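Local coordinates for paenibacillus xanthan lyase (PDB 6F2P), which cleaves the polysaccharide xanthan as a lyase (EC 4.2.2.12), probably by the elimination chemistry of polysaccharide lyase family 8, at residues S231-N245 / T298-A310. Numbering follows the deposited sequence.
Sequences SELLSGIADLIFILN and TVMASIIRLSQTA
Arg305 lays its guanidinium over one face of the Phe242 ring where two near-parallel helices of the family 8 alpha-helical domain run side by side, axes 8.8 Å apart and crossing at 26°. The helix pair illustrates how small residues bring helices together while longer chains fasten one end. Ser235, Ser302 and Ala238 let the backbones come close, and the methyl of Ala238 rests against the branch point of Leu306, Ala238 CB to Leu306 CG 3.7 Å. Bent at chi2 (-78°), the Arg305 chain brings CZ over the Phe242 ring in a cation-pi contact, ring and guanidinium planes 30° apart. Arg305 NH1 donates in plane to a lone pair of Gln308 OE1 at 2.8 Å, which helps hold the group's rotation, together with the salt bridge from NH2 to Asp341. On the other side, the salt bridge from Arg305 NE to Asp239 OD1 is long, 3.8 Å. A water joins the same two atoms. With an alanine here the guanidinium is gone, and Gln308 OE1 would probably be left without its NH1 donor and Asp341 without its counter-charge. Toward the other end, a second water takes up the bridging: it donates to Ser231 O at 2.7 Å and hydrogen-bonds Thr298 OG1.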
# COMPACT_ATOMS: atom_id res chain seq x y z
N SER A 231 4.08 7.50 17.49
CA SER A 231 4.11 7.10 18.88
C SER A 231 4.02 8.32 19.80
O SER A 231 3.21 8.35 20.73
CB SER A 231 5.39 6.31 19.13
OG SER A 231 5.29 5.56 20.32
N GLU A 232 4.83 9.35 19.54
CA GLU A 232 4.78 10.53 20.38
C GLU A 232 3.49 11.36 20.21
O GLU A 232 3.02 11.95 21.18
CB GLU A 232 6.08 11.38 20.34
CG GLU A 232 6.34 12.23 19.11
CD GLU A 232 7.84 12.45 18.85
OE1 GLU A 232 8.58 11.46 18.66
OE2 GLU A 232 8.28 13.62 18.82
N LEU A 233 2.91 11.37 19.02
CA LEU A 233 1.60 12.00 18.85
C LEU A 233 0.57 11.28 19.69
O LEU A 233 -0.15 11.90 20.48
CB LEU A 233 1.16 11.99 17.39
CG LEU A 233 1.82 12.90 16.36
CD1 LEU A 233 1.11 12.73 15.03
CD2 LEU A 233 1.78 14.35 16.78
N LEU A 234 0.50 9.96 19.54
CA LEU A 234 -0.42 9.14 20.33
C LEU A 234 -0.30 9.46 21.82
O LEU A 234 -1.31 9.58 22.52
CB LEU A 234 -0.15 7.65 20.10
CG LEU A 234 -1.00 6.70 20.97
CD1 LEU A 234 -2.48 6.72 20.59
CD2 LEU A 234 -0.47 5.29 20.92
N SER A 235 0.93 9.60 22.29
CA SER A 235 1.16 9.84 23.71
C SER A 235 0.57 11.16 24.18
O SER A 235 -0.26 11.18 25.09
CB SER A 235 2.66 9.82 24.02
OG SER A 235 2.86 9.67 25.41
N GLY A 236 1.00 12.25 23.56
CA GLY A 236 0.52 13.58 23.91
C GLY A 236 -0.98 13.76 23.78
O GLY A 236 -1.62 14.37 24.64
N ILE A 237 -1.55 13.22 22.71
CA ILE A 237 -2.99 13.29 22.50
C ILE A 237 -3.78 12.47 23.54
O ILE A 237 -4.76 12.95 24.11
CB ILE A 237 -3.38 12.89 21.07
CG1 ILE A 237 -2.81 13.92 20.08
CG2 ILE A 237 -4.89 12.78 20.93
CD1 ILE A 237 -2.89 13.50 18.65
N ALA A 238 -3.32 11.26 23.83
CA ALA A 238 -3.97 10.46 24.85
C ALA A 238 -3.88 11.16 26.21
O ALA A 238 -4.79 11.04 27.03
CB ALA A 238 -3.36 9.07 24.91
N ASP A 239 -2.80 11.89 26.45
CA ASP A 239 -2.65 12.58 27.72
C ASP A 239 -3.55 13.80 27.79
O ASP A 239 -4.22 14.01 28.80
CB ASP A 239 -1.19 12.94 28.02
CG ASP A 239 -0.43 11.81 28.68
OD1 ASP A 239 -1.04 10.75 28.96
OD2 ASP A 239 0.78 11.98 28.94
N LEU A 240 -3.58 14.58 26.72
CA LEU A 240 -4.45 15.75 26.68
C LEU A 240 -5.92 15.37 26.83
O LEU A 240 -6.67 16.03 27.56
CB LEU A 240 -4.26 16.54 25.40
CG LEU A 240 -3.42 17.80 25.58
CD1 LEU A 240 -3.54 18.66 24.34
CD2 LEU A 240 -3.87 18.56 26.81
N ILE A 241 -6.33 14.32 26.14
CA ILE A 241 -7.70 13.84 26.27
C ILE A 241 -8.01 13.47 27.71
O ILE A 241 -9.04 13.86 28.25
CB ILE A 241 -7.98 12.65 25.33
CG1 ILE A 241 -8.12 13.14 23.89
CG2 ILE A 241 -9.24 11.91 25.75
CD1 ILE A 241 -7.95 12.02 22.89
N PHE A 242 -7.09 12.73 28.34
CA PHE A 242 -7.28 12.27 29.71
C PHE A 242 -7.40 13.42 30.72
O PHE A 242 -8.26 13.40 31.58
CB PHE A 242 -6.15 11.34 30.12
CG PHE A 242 -6.17 10.94 31.57
CD1 PHE A 242 -6.94 9.87 31.99
CD2 PHE A 242 -5.42 11.64 32.51
CE1 PHE A 242 -6.96 9.50 33.32
CE2 PHE A 242 -5.44 11.27 33.85
CZ PHE A 242 -6.21 10.20 34.26
N ILE A 243 -6.51 14.41 30.60
CA ILE A 243 -6.51 15.55 31.52
C ILE A 243 -7.79 16.37 31.38
O ILE A 243 -8.47 16.68 32.37
CB ILE A 243 -5.28 16.46 31.27
CG1 ILE A 243 -3.99 15.67 31.50
CG2 ILE A 243 -5.30 17.69 32.17
CD1 ILE A 243 -2.76 16.32 30.91
N LEU A 244 -8.12 16.71 30.14
CA LEU A 244 -9.24 17.60 29.86
C LEU A 244 -10.59 16.92 30.02
O LEU A 244 -11.62 17.58 30.11
CB LEU A 244 -9.10 18.17 28.45
CG LEU A 244 -7.83 19.00 28.27
CD1 LEU A 244 -7.69 19.44 26.83
CD2 LEU A 244 -7.88 20.19 29.21
N ASN A 245 -10.57 15.59 30.04
CA ASN A 245 -11.78 14.78 30.00
C ASN A 245 -12.75 15.08 31.13
O ASN A 245 -12.38 15.04 32.29
CB ASN A 245 -11.43 13.30 30.01
CG ASN A 245 -12.64 12.40 30.06
OD1 ASN A 245 -12.77 11.59 30.97
ND2 ASN A 245 -13.54 12.56 29.09
N THR A 298 5.84 3.44 25.83
CA THR A 298 5.03 4.65 25.66
C THR A 298 3.66 4.33 25.05
O THR A 298 2.65 4.97 25.38
CB THR A 298 5.77 5.72 24.81
OG1 THR A 298 4.91 6.85 24.61
CG2 THR A 298 6.15 5.15 23.45
N VAL A 299 3.63 3.33 24.18
CA VAL A 299 2.39 2.94 23.53
C VAL A 299 1.46 2.23 24.51
O VAL A 299 0.26 2.53 24.58
CB VAL A 299 2.64 2.04 22.31
CG1 VAL A 299 1.32 1.62 21.71
CG2 VAL A 299 3.49 2.76 21.28
N MET A 300 2.02 1.28 25.26
CA MET A 300 1.25 0.59 26.30
C MET A 300 0.69 1.60 27.29
O MET A 300 -0.45 1.47 27.74
CB MET A 300 2.12 -0.44 27.02
CG MET A 300 2.57 -1.58 26.11
SD MET A 300 3.75 -2.72 26.86
CE MET A 300 2.89 -3.26 28.33
N ALA A 301 1.49 2.62 27.60
CA ALA A 301 1.08 3.66 28.54
C ALA A 301 -0.05 4.47 27.94
O ALA A 301 -1.00 4.83 28.63
CB ALA A 301 2.26 4.57 28.89
N SER A 302 0.07 4.77 26.66
CA SER A 302 -0.95 5.55 25.96
C SER A 302 -2.26 4.79 25.90
O SER A 302 -3.34 5.39 25.99
CB SER A 302 -0.48 5.90 24.55
OG SER A 302 0.58 6.84 24.58
N ILE A 303 -2.17 3.47 25.76
CA ILE A 303 -3.37 2.63 25.65
C ILE A 303 -4.12 2.59 26.98
O ILE A 303 -5.35 2.65 27.02
CB ILE A 303 -3.03 1.21 25.13
CG1 ILE A 303 -2.58 1.28 23.67
CG2 ILE A 303 -4.24 0.31 25.24
CD1 ILE A 303 -2.09 -0.04 23.11
N ILE A 304 -3.35 2.49 28.06
CA ILE A 304 -3.90 2.58 29.41
C ILE A 304 -4.60 3.93 29.63
O ILE A 304 -5.71 3.98 30.17
CB ILE A 304 -2.80 2.40 30.46
CG1 ILE A 304 -2.28 0.96 30.41
CG2 ILE A 304 -3.31 2.74 31.84
CD1 ILE A 304 -1.09 0.72 31.30
N ARG A 305 -3.97 5.01 29.20
CA ARG A 305 -4.57 6.33 29.29
C ARG A 305 -5.84 6.41 28.46
O ARG A 305 -6.83 7.01 28.88
CB ARG A 305 -3.59 7.41 28.85
CG ARG A 305 -2.46 7.68 29.83
CD ARG A 305 -2.93 8.53 30.99
NE ARG A 305 -1.90 8.67 32.02
CZ ARG A 305 -2.07 8.31 33.29
NH1 ARG A 305 -3.22 7.79 33.70
NH2 ARG A 305 -1.08 8.49 34.16
N LEU A 306 -5.81 5.80 27.27
CA LEU A 306 -7.00 5.83 26.42
C LEU A 306 -8.15 5.00 26.98
O LEU A 306 -9.31 5.36 26.79
CB LEU A 306 -6.66 5.43 24.98
CG LEU A 306 -5.90 6.52 24.23
CD1 LEU A 306 -5.43 6.03 22.88
CD2 LEU A 306 -6.74 7.78 24.08
N SER A 307 -7.84 3.92 27.68
CA SER A 307 -8.89 3.09 28.28
C SER A 307 -9.63 3.85 29.37
O SER A 307 -10.80 3.60 29.64
CB SER A 307 -8.29 1.80 28.85
OG SER A 307 -7.52 2.08 30.00
N GLN A 308 -8.96 4.81 30.00
CA GLN A 308 -9.58 5.61 31.04
C GLN A 308 -10.60 6.61 30.49
O GLN A 308 -11.43 7.14 31.22
CB GLN A 308 -8.50 6.30 31.89
CG GLN A 308 -7.63 5.29 32.65
CD GLN A 308 -6.45 5.92 33.40
OE1 GLN A 308 -5.67 6.69 32.84
NE2 GLN A 308 -6.31 5.57 34.67
N THR A 309 -10.55 6.87 29.18
CA THR A 309 -11.49 7.81 28.59
C THR A 309 -12.34 7.18 27.47
O THR A 309 -13.27 7.80 26.95
CB THR A 309 -10.76 9.03 28.02
OG1 THR A 309 -9.94 8.61 26.92
CG2 THR A 309 -9.90 9.67 29.08
N ALA A 310 -12.02 5.94 27.11
CA ALA A 310 -12.68 5.24 26.00
C ALA A 310 -14.09 4.79 26.37
O ALA A 310 -14.45 4.72 27.54
CB ALA A 310 -11.84 4.04 25.56
O HOH W 1 2.83 6.55 22.72
O HOH W 2 0.54 9.66 31.48